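Local structure of AFP (Microbacterium arborescens, 2YJK) at residues Met32-Val46 and His55-Ala69. The protein binds iron in a twelve-subunit Dps shell of ferritin fold and is thought to take it up for storage. Numbering follows the deposited sequence.
Sequences MQALVVNGKQAHWNV and HELLDSVVAHAQDYA. With OFE (Iron(II) oxide), chain B.
His-43 leans across to the helix 55-69 with its ring flat against that of His-55, an offset stack with centroids 3.8 Å apart and planes at 16°. Its CB rests near CB of Leu-58; CG, anti to the backbone N (chi1 170°), carries the ring between the stacked His-55 on one face and the carboxylate of Asp-59 on the other. CG, CD2 and CE1 all neighbour CE1 of His-55, with CD2 also beside the iron. ND1 gives its hydrogen to His-55 O at 2.7 Å, close to the ring plane. At the tip NE2 binds the iron of the iron oxide at 2.5 Å, with Asp-70 and Glu-74 of a second subunit as further ligands. In return His-55 ND1 donates to His-43 O at 3.0 Å, from above the carbonyl plane. The two antiparallel helices belong to the ferritin four-helix bundle, and as in other Dps proteins the iron site lies between subunits. A leucine in its place would probably leave the iron without this nitrogen ligand and His-55 O without the ring N-H. Lys-40 NZ forms a salt bridge with Asp-59 OD1 at 2.8 Å, on its syn lone pair, and another with Asp-70 of the second subunit; the oxide oxygen lies 2.6 Å from NZ. Farther along, Val-62 is a knob among Leu-35, Val-36, Gly-39 and Lys-40, and the amides of Gln-33 and Gln-66 exchange two hydrogen bonds.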
ATOM      1  N   MET C  32     -31.191  -4.479  -7.386  1.00 27.21           N
ATOM      2  CA  MET C  32     -29.781  -4.570  -7.027  1.00 26.75           C
ATOM      3  C   MET C  32     -29.564  -4.975  -5.576  1.00 27.35           C
ATOM      4  O   MET C  32     -28.663  -5.709  -5.286  1.00 26.08           O
ATOM      5  CB  MET C  32     -29.132  -3.266  -7.287  1.00 26.48           C
ATOM      6  CG  MET C  32     -28.862  -2.998  -8.816  1.00 31.72           C
ATOM      7  SD  MET C  32     -28.003  -4.366  -9.697  1.00 38.58           S
ATOM      8  CE  MET C  32     -29.297  -4.824 -10.760  1.00 36.93           C
ATOM      9  N   GLN C  33     -30.390  -4.475  -4.659  1.00 28.02           N
ATOM     10  CA  GLN C  33     -30.247  -4.774  -3.267  1.00 27.97           C
ATOM     11  C   GLN C  33     -30.730  -6.223  -3.017  1.00 28.78           C
ATOM     12  O   GLN C  33     -30.133  -6.903  -2.151  1.00 28.11           O
ATOM     13  CB  GLN C  33     -31.045  -3.743  -2.418  1.00 28.53           C
ATOM     14  CG  GLN C  33     -30.829  -3.801  -0.922  1.00 30.36           C
ATOM     15  CD  GLN C  33     -29.355  -3.607  -0.532  1.00 33.88           C
ATOM     16  OE1 GLN C  33     -28.670  -4.577  -0.184  1.00 39.01           O
ATOM     17  NE2 GLN C  33     -28.868  -2.376  -0.601  1.00 29.65           N
ATOM     18  N   ALA C  34     -31.806  -6.665  -3.708  1.00 28.81           N
ATOM     19  CA  ALA C  34     -32.247  -8.091  -3.698  1.00 29.19           C
ATOM     20  C   ALA C  34     -31.125  -9.055  -4.191  1.00 29.44           C
ATOM     21  O   ALA C  34     -30.901 -10.106  -3.586  1.00 29.16           O
ATOM     22  CB  ALA C  34     -33.512  -8.299  -4.561  1.00 27.96           C
ATOM     23  N   LEU C  35     -30.400  -8.641  -5.251  1.00 28.94           N
ATOM     24  CA  LEU C  35     -29.280  -9.378  -5.788  1.00 28.82           C
ATOM     25  C   LEU C  35     -28.108  -9.504  -4.804  1.00 28.11           C
ATOM     26  O   LEU C  35     -27.458 -10.557  -4.771  1.00 27.26           O
ATOM     27  CB  LEU C  35     -28.833  -8.742  -7.092  1.00 29.36           C
ATOM     28  CG  LEU C  35     -27.829  -9.562  -7.902  1.00 32.14           C
ATOM     29  CD1 LEU C  35     -28.488 -10.851  -8.314  1.00 34.45           C
ATOM     30  CD2 LEU C  35     -27.089  -8.791  -9.108  1.00 28.91           C
ATOM     31  N   VAL C  36     -27.894  -8.491  -3.936  1.00 27.22           N
ATOM     32  CA  VAL C  36     -26.923  -8.632  -2.841  1.00 25.88           C
ATOM     33  C   VAL C  36     -27.324  -9.851  -1.932  1.00 27.60           C
ATOM     34  O   VAL C  36     -26.489 -10.741  -1.625  1.00 25.94           O
ATOM     35  CB  VAL C  36     -26.832  -7.337  -1.964  1.00 26.77           C
ATOM     36  CG1 VAL C  36     -26.105  -7.645  -0.661  1.00 27.09           C
ATOM     37  CG2 VAL C  36     -26.069  -6.194  -2.736  1.00 22.24           C
ATOM     38  N   VAL C  37     -28.597  -9.885  -1.521  1.00 25.79           N
ATOM     39  CA  VAL C  37     -29.041 -10.889  -0.578  1.00 26.73           C
ATOM     40  C   VAL C  37     -29.149 -12.292  -1.222  1.00 27.13           C
ATOM     41  O   VAL C  37     -28.618 -13.284  -0.690  1.00 25.73           O
ATOM     42  CB  VAL C  37     -30.398 -10.498   0.085  1.00 27.14           C
ATOM     43  CG1 VAL C  37     -30.936 -11.698   0.888  1.00 26.99           C
ATOM     44  CG2 VAL C  37     -30.205  -9.228   0.989  1.00 27.11           C
ATOM     45  N   ASN C  38     -29.828 -12.361  -2.368  1.00 27.13           N
ATOM     46  CA  ASN C  38     -29.960 -13.629  -3.074  1.00 27.20           C
ATOM     47  C   ASN C  38     -28.634 -14.148  -3.671  1.00 27.03           C
ATOM     48  O   ASN C  38     -28.488 -15.354  -3.880  1.00 27.16           O
ATOM     49  CB  ASN C  38     -31.082 -13.518  -4.136  1.00 27.79           C
ATOM     50  CG  ASN C  38     -32.418 -13.230  -3.502  1.00 30.74           C
ATOM     51  OD1 ASN C  38     -32.709 -13.779  -2.434  1.00 31.78           O
ATOM     52  ND2 ASN C  38     -33.244 -12.343  -4.129  1.00 30.07           N
ATOM     53  N   GLY C  39     -27.687 -13.243  -3.957  1.00 25.43           N
ATOM     54  CA  GLY C  39     -26.422 -13.617  -4.459  1.00 23.19           C
ATOM     55  C   GLY C  39     -25.622 -14.228  -3.310  1.00 25.40           C
ATOM     56  O   GLY C  39     -24.838 -15.184  -3.509  1.00 23.58           O
ATOM     57  N   LYS C  40     -25.757 -13.656  -2.106  1.00 24.02           N
ATOM     58  CA  LYS C  40     -25.060 -14.266  -0.972  1.00 26.45           C
ATOM     59  C   LYS C  40     -25.601 -15.640  -0.698  1.00 27.00           C
ATOM     60  O   LYS C  40     -24.831 -16.558  -0.470  1.00 28.18           O
ATOM     61  CB  LYS C  40     -25.134 -13.419   0.298  1.00 25.46           C
ATOM     62  CG  LYS C  40     -24.087 -12.317   0.322  1.00 27.73           C
ATOM     63  CD  LYS C  40     -22.641 -12.908   0.608  1.00 31.71           C
ATOM     64  CE  LYS C  40     -21.740 -11.822   1.118  1.00 31.54           C
ATOM     65  NZ  LYS C  40     -20.306 -12.278   1.211  1.00 34.49           N
ATOM     66  N   GLN C  41     -26.923 -15.771  -0.759  1.00 26.69           N
ATOM     67  CA  GLN C  41     -27.555 -17.054  -0.706  1.00 28.12           C
ATOM     68  C   GLN C  41     -26.916 -18.033  -1.684  1.00 27.89           C
ATOM     69  O   GLN C  41     -26.601 -19.114  -1.261  1.00 29.63           O
ATOM     70  CB  GLN C  41     -29.082 -16.930  -0.967  1.00 28.21           C
ATOM     71  CG  GLN C  41     -29.807 -18.263  -1.189  1.00 29.90           C
ATOM     72  CD  GLN C  41     -29.989 -19.100   0.110  1.00 33.85           C
ATOM     73  OE1 GLN C  41     -29.581 -18.695   1.209  1.00 35.81           O
ATOM     74  NE2 GLN C  41     -30.557 -20.287  -0.033  1.00 35.83           N
ATOM     75  N   ALA C  42     -26.771 -17.667  -2.975  1.00 26.79           N
ATOM     76  CA  ALA C  42     -26.151 -18.538  -4.034  1.00 26.17           C
ATOM     77  C   ALA C  42     -24.673 -18.815  -3.660  1.00 27.79           C
ATOM     78  O   ALA C  42     -24.166 -19.943  -3.726  1.00 28.87           O
ATOM     79  CB  ALA C  42     -26.246 -17.845  -5.457  1.00 23.01           C
ATOM     80  N   HIS C  43     -24.016 -17.778  -3.153  1.00 27.22           N
ATOM     81  CA  HIS C  43     -22.614 -17.852  -2.747  1.00 26.75           C
ATOM     82  C   HIS C  43     -22.426 -18.897  -1.617  1.00 27.44           C
ATOM     83  O   HIS C  43     -21.500 -19.721  -1.697  1.00 27.91           O
ATOM     84  CB  HIS C  43     -22.249 -16.448  -2.302  1.00 26.86           C
ATOM     85  CG  HIS C  43     -20.927 -16.334  -1.630  1.00 27.67           C
ATOM     86  ND1 HIS C  43     -19.730 -16.357  -2.329  1.00 29.97           N
ATOM     87  CD2 HIS C  43     -20.610 -16.185  -0.325  1.00 26.21           C
ATOM     88  CE1 HIS C  43     -18.735 -16.213  -1.474  1.00 30.38           C
ATOM     89  NE2 HIS C  43     -19.246 -16.084  -0.260  1.00 30.23           N
ATOM     90  N   TRP C  44     -23.316 -18.897  -0.598  1.00 25.67           N
ATOM     91  CA  TRP C  44     -23.204 -19.859   0.547  1.00 27.23           C
ATOM     92  C   TRP C  44     -23.498 -21.340   0.140  1.00 27.65           C
ATOM     93  O   TRP C  44     -22.831 -22.273   0.609  1.00 28.07           O
ATOM     94  CB  TRP C  44     -24.112 -19.436   1.738  1.00 24.61           C
ATOM     95  CG  TRP C  44     -23.668 -18.061   2.274  1.00 27.53           C
ATOM     96  CD1 TRP C  44     -22.339 -17.562   2.343  1.00 25.28           C
ATOM     97  CD2 TRP C  44     -24.507 -17.037   2.841  1.00 23.32           C
ATOM     98  NE1 TRP C  44     -22.361 -16.298   2.899  1.00 24.96           N
ATOM     99  CE2 TRP C  44     -23.663 -15.943   3.188  1.00 26.97           C
ATOM    100  CE3 TRP C  44     -25.889 -16.942   3.088  1.00 25.58           C
ATOM    101  CZ2 TRP C  44     -24.173 -14.741   3.798  1.00 27.89           C
ATOM    102  CZ3 TRP C  44     -26.411 -15.748   3.698  1.00 25.40           C
ATOM    103  CH2 TRP C  44     -25.558 -14.658   4.014  1.00 29.21           C
ATOM    104  N   ASN C  45     -24.480 -21.504  -0.756  1.00 26.89           N
ATOM    105  CA  ASN C  45     -25.141 -22.807  -1.026  1.00 27.11           C
ATOM    106  C   ASN C  45     -24.629 -23.548  -2.257  1.00 27.78           C
ATOM    107  O   ASN C  45     -24.985 -24.738  -2.505  1.00 28.68           O
ATOM    108  CB  ASN C  45     -26.655 -22.586  -1.041  1.00 27.34           C
ATOM    109  CG  ASN C  45     -27.198 -22.362   0.375  1.00 30.44           C
ATOM    110  OD1 ASN C  45     -27.164 -23.259   1.198  1.00 32.68           O
ATOM    111  ND2 ASN C  45     -27.553 -21.132   0.695  1.00 33.55           N
ATOM    112  N   VAL C  46     -23.777 -22.871  -3.032  1.00 27.06           N
ATOM    113  CA  VAL C  46     -23.224 -23.460  -4.260  1.00 27.37           C
ATOM    114  C   VAL C  46     -22.364 -24.716  -4.024  1.00 28.00           C
ATOM    115  O   VAL C  46     -21.642 -24.796  -3.031  1.00 28.97           O
ATOM    116  CB  VAL C  46     -22.528 -22.387  -5.155  1.00 27.10           C
ATOM    117  CG1 VAL C  46     -21.262 -21.755  -4.494  1.00 28.71           C
ATOM    118  CG2 VAL C  46     -22.172 -23.009  -6.524  1.00 27.68           C
ATOM    119  N   HIS C  55     -18.066 -19.673  -6.324  1.00 29.94           N
ATOM    120  CA  HIS C  55     -18.149 -19.081  -4.984  1.00 30.58           C
ATOM    121  C   HIS C  55     -17.543 -17.653  -5.007  1.00 29.81           C
ATOM    122  O   HIS C  55     -18.125 -16.724  -4.505  1.00 29.35           O
ATOM    123  CB  HIS C  55     -17.403 -19.993  -3.985  1.00 30.91           C
ATOM    124  CG  HIS C  55     -17.397 -19.510  -2.565  1.00 33.07           C
ATOM    125  ND1 HIS C  55     -18.502 -19.617  -1.721  1.00 30.48           N
ATOM    126  CD2 HIS C  55     -16.382 -19.019  -1.808  1.00 32.20           C
ATOM    127  CE1 HIS C  55     -18.176 -19.128  -0.532  1.00 34.32           C
ATOM    128  NE2 HIS C  55     -16.895 -18.782  -0.553  1.00 35.08           N
ATOM    129  N   GLU C  56     -16.372 -17.507  -5.603  1.00 29.99           N
ATOM    130  CA  GLU C  56     -15.686 -16.221  -5.672  1.00 32.19           C
ATOM    131  C   GLU C  56     -16.271 -15.249  -6.657  1.00 30.70           C
ATOM    132  O   GLU C  56     -16.403 -14.071  -6.327  1.00 29.60           O
ATOM    133  CB  GLU C  56     -14.194 -16.400  -5.935  1.00 33.37           C
ATOM    134  CG  GLU C  56     -13.502 -17.079  -4.767  1.00 42.07           C
ATOM    135  CD  GLU C  56     -12.037 -16.663  -4.621  1.00 56.76           C
ATOM    136  OE1 GLU C  56     -11.382 -16.337  -5.671  1.00 61.07           O
ATOM    137  OE2 GLU C  56     -11.541 -16.674  -3.454  1.00 61.31           O
ATOM    138  N   LEU C  57     -16.637 -15.730  -7.853  1.00 30.10           N
ATOM    139  CA  LEU C  57     -17.356 -14.887  -8.822  1.00 30.54           C
ATOM    140  C   LEU C  57     -18.683 -14.315  -8.256  1.00 30.39           C
ATOM    141  O   LEU C  57     -18.976 -13.120  -8.423  1.00 30.27           O
ATOM    142  CB  LEU C  57     -17.606 -15.634 -10.147  1.00 30.37           C
ATOM    143  CG  LEU C  57     -18.455 -14.922 -11.206  1.00 32.37           C
ATOM    144  CD1 LEU C  57     -17.715 -13.616 -11.589  1.00 32.40           C
ATOM    145  CD2 LEU C  57     -18.548 -15.838 -12.459  1.00 32.17           C
ATOM    146  N   LEU C  58     -19.492 -15.159  -7.615  1.00 29.74           N
ATOM    147  CA  LEU C  58     -20.703 -14.680  -6.974  1.00 29.60           C
ATOM    148  C   LEU C  58     -20.412 -13.607  -5.920  1.00 30.15           C
ATOM    149  O   LEU C  58     -21.080 -12.608  -5.884  1.00 31.17           O
ATOM    150  CB  LEU C  58     -21.489 -15.844  -6.367  1.00 29.16           C
ATOM    151  CG  LEU C  58     -22.218 -16.786  -7.333  1.00 32.08           C
ATOM    152  CD1 LEU C  58     -22.737 -18.071  -6.602  1.00 31.07           C
ATOM    153  CD2 LEU C  58     -23.382 -16.064  -7.950  1.00 31.71           C
ATOM    154  N   ASP C  59     -19.391 -13.762  -5.083  1.00 31.86           N
ATOM    155  CA  ASP C  59     -19.046 -12.684  -4.141  1.00 32.86           C
ATOM    156  C   ASP C  59     -18.782 -11.350  -4.879  1.00 32.30           C
ATOM    157  O   ASP C  59     -19.108 -10.265  -4.387  1.00 31.03           O
ATOM    158  CB  ASP C  59     -17.848 -13.049  -3.252  1.00 33.10           C
ATOM    159  CG  ASP C  59     -18.184 -12.933  -1.752  1.00 38.88           C
ATOM    160  OD1 ASP C  59     -19.337 -12.554  -1.395  1.00 42.03           O
ATOM    161  OD2 ASP C  59     -17.325 -13.264  -0.902  1.00 47.00           O
ATOM    162  N   SER C  60     -18.195 -11.434  -6.063  1.00 31.19           N
ATOM    163  CA  SER C  60     -17.845 -10.219  -6.752  1.00 31.83           C
ATOM    164  C   SER C  60     -19.075  -9.582  -7.433  1.00 30.78           C
ATOM    165  O   SER C  60     -19.225  -8.357  -7.420  1.00 29.68           O
ATOM    166  CB  SER C  60     -16.589 -10.466  -7.597  1.00 32.08           C
ATOM    167  OG  SER C  60     -16.869 -10.197  -8.923  1.00 38.63           O
ATOM    168  N   VAL C  61     -20.041 -10.423  -7.827  1.00 30.29           N
ATOM    169  CA  VAL C  61     -21.373  -9.982  -8.310  1.00 30.49           C
ATOM    170  C   VAL C  61     -22.161  -9.249  -7.210  1.00 28.47           C
ATOM    171  O   VAL C  61     -22.787  -8.244  -7.458  1.00 28.70           O
ATOM    172  CB  VAL C  61     -22.218 -11.194  -8.881  1.00 29.92           C
ATOM    173  CG1 VAL C  61     -23.715 -10.914  -8.990  1.00 33.28           C
ATOM    174  CG2 VAL C  61     -21.608 -11.720 -10.261  1.00 31.94           C
ATOM    175  N   VAL C  62     -22.127  -9.781  -6.007  1.00 27.72           N
ATOM    176  CA  VAL C  62     -22.774  -9.196  -4.847  1.00 25.83           C
ATOM    177  C   VAL C  62     -22.128  -7.827  -4.559  1.00 26.04           C
ATOM    178  O   VAL C  62     -22.848  -6.854  -4.298  1.00 25.87           O
ATOM    179  CB  VAL C  62     -22.586 -10.158  -3.639  1.00 26.67           C
ATOM    180  CG1 VAL C  62     -22.804  -9.446  -2.311  1.00 25.10           C
ATOM    181  CG2 VAL C  62     -23.490 -11.361  -3.736  1.00 27.27           C
ATOM    182  N   ALA C  63     -20.783  -7.754  -4.605  1.00 24.34           N
ATOM    183  CA  ALA C  63     -20.038  -6.552  -4.225  1.00 24.68           C
ATOM    184  C   ALA C  63     -20.426  -5.455  -5.266  1.00 24.90           C
ATOM    185  O   ALA C  63     -20.786  -4.351  -4.865  1.00 24.70           O
ATOM    186  CB  ALA C  63     -18.523  -6.818  -4.179  1.00 24.77           C
ATOM    187  N   HIS C  64     -20.475  -5.806  -6.571  1.00 25.03           N
ATOM    188  CA  HIS C  64     -21.014  -4.916  -7.619  1.00 24.61           C
ATOM    189  C   HIS C  64     -22.466  -4.502  -7.377  1.00 25.55           C
ATOM    190  O   HIS C  64     -22.781  -3.294  -7.417  1.00 25.46           O
ATOM    191  CB  HIS C  64     -20.881  -5.542  -9.001  1.00 26.61           C
ATOM    192  CG  HIS C  64     -19.443  -5.729  -9.426  1.00 32.51           C
ATOM    193  ND1 HIS C  64     -19.055  -6.616 -10.411  1.00 38.05           N
ATOM    194  CD2 HIS C  64     -18.300  -5.193  -8.936  1.00 36.45           C
ATOM    195  CE1 HIS C  64     -17.739  -6.585 -10.539  1.00 39.18           C
ATOM    196  NE2 HIS C  64     -17.258  -5.731  -9.655  1.00 42.02           N
ATOM    197  N   ALA C  65     -23.368  -5.477  -7.127  1.00 24.71           N
ATOM    198  CA  ALA C  65     -24.771  -5.126  -6.921  1.00 24.95           C
ATOM    199  C   ALA C  65     -24.905  -4.092  -5.763  1.00 25.75           C
ATOM    200  O   ALA C  65     -25.613  -3.070  -5.897  1.00 25.75           O
ATOM    201  CB  ALA C  65     -25.657  -6.435  -6.647  1.00 25.06           C
ATOM    202  N   GLN C  66     -24.223  -4.351  -4.654  1.00 22.70           N
ATOM    203  CA  GLN C  66     -24.246  -3.414  -3.547  1.00 25.15           C
ATOM    204  C   GLN C  66     -23.786  -2.011  -3.966  1.00 26.02           C
ATOM    205  O   GLN C  66     -24.420  -1.071  -3.594  1.00 25.89           O
ATOM    206  CB  GLN C  66     -23.422  -3.876  -2.314  1.00 24.79           C
ATOM    207  CG  GLN C  66     -23.657  -2.966  -1.078  1.00 27.49           C
ATOM    208  CD  GLN C  66     -25.142  -3.024  -0.593  1.00 31.20           C
ATOM    209  OE1 GLN C  66     -25.981  -2.134  -0.896  1.00 34.19           O
ATOM    210  NE2 GLN C  66     -25.480  -4.104   0.092  1.00 28.46           N
ATOM    211  N   ASP C  67     -22.713  -1.886  -4.746  1.00 26.87           N
ATOM    212  CA  ASP C  67     -22.269  -0.575  -5.201  1.00 28.90           C
ATOM    213  C   ASP C  67     -23.322   0.053  -6.074  1.00 27.57           C
ATOM    214  O   ASP C  67     -23.654   1.220  -5.891  1.00 27.80           O
ATOM    215  CB  ASP C  67     -20.936  -0.626  -5.945  1.00 30.93           C
ATOM    216  CG  ASP C  67     -19.747  -0.852  -4.999  1.00 42.13           C
ATOM    217  OD1 ASP C  67     -19.743  -0.334  -3.821  1.00 48.64           O
ATOM    218  OD2 ASP C  67     -18.782  -1.575  -5.422  1.00 53.47           O
ATOM    219  N   TYR C  68     -23.891  -0.721  -6.967  1.00 26.18           N
ATOM    220  CA  TYR C  68     -24.918  -0.185  -7.884  1.00 26.76           C
ATOM    221  C   TYR C  68     -26.150   0.266  -7.156  1.00 26.32           C
ATOM    222  O   TYR C  68     -26.688   1.318  -7.474  1.00 26.78           O
ATOM    223  CB  TYR C  68     -25.278  -1.193  -8.979  1.00 24.88           C
ATOM    224  CG  TYR C  68     -24.107  -1.608  -9.833  1.00 28.55           C
ATOM    225  CD1 TYR C  68     -23.016  -0.712 -10.085  1.00 31.16           C
ATOM    226  CD2 TYR C  68     -24.056  -2.893 -10.374  1.00 32.71           C
ATOM    227  CE1 TYR C  68     -21.945  -1.114 -10.858  1.00 35.32           C
ATOM    228  CE2 TYR C  68     -22.962  -3.299 -11.163  1.00 33.79           C
ATOM    229  CZ  TYR C  68     -21.953  -2.419 -11.405  1.00 34.35           C
ATOM    230  OH  TYR C  68     -20.906  -2.876 -12.143  1.00 38.74           O
ATOM    231  N   ALA C  69     -26.564  -0.487  -6.134  1.00 26.09           N
ATOM    232  CA  ALA C  69     -27.752  -0.111  -5.337  1.00 26.61           C
ATOM    233  C   ALA C  69     -27.473   1.251  -4.683  1.00 26.14           C
ATOM    234  O   ALA C  69     -28.302   2.185  -4.758  1.00 25.32           O
ATOM    235  CB  ALA C  69     -28.091  -1.203  -4.261  1.00 24.76           C
TER
HETATM  236 FE   OFE B1159     -18.274 -15.670   2.017  1.00 44.33          FE
HETATM  237  O   OFE B1159     -17.878 -13.246   1.628  0.50 26.15           O
HETATM  238  O   HOH W   1     -16.232 -16.689   1.398  1.00 33.39           O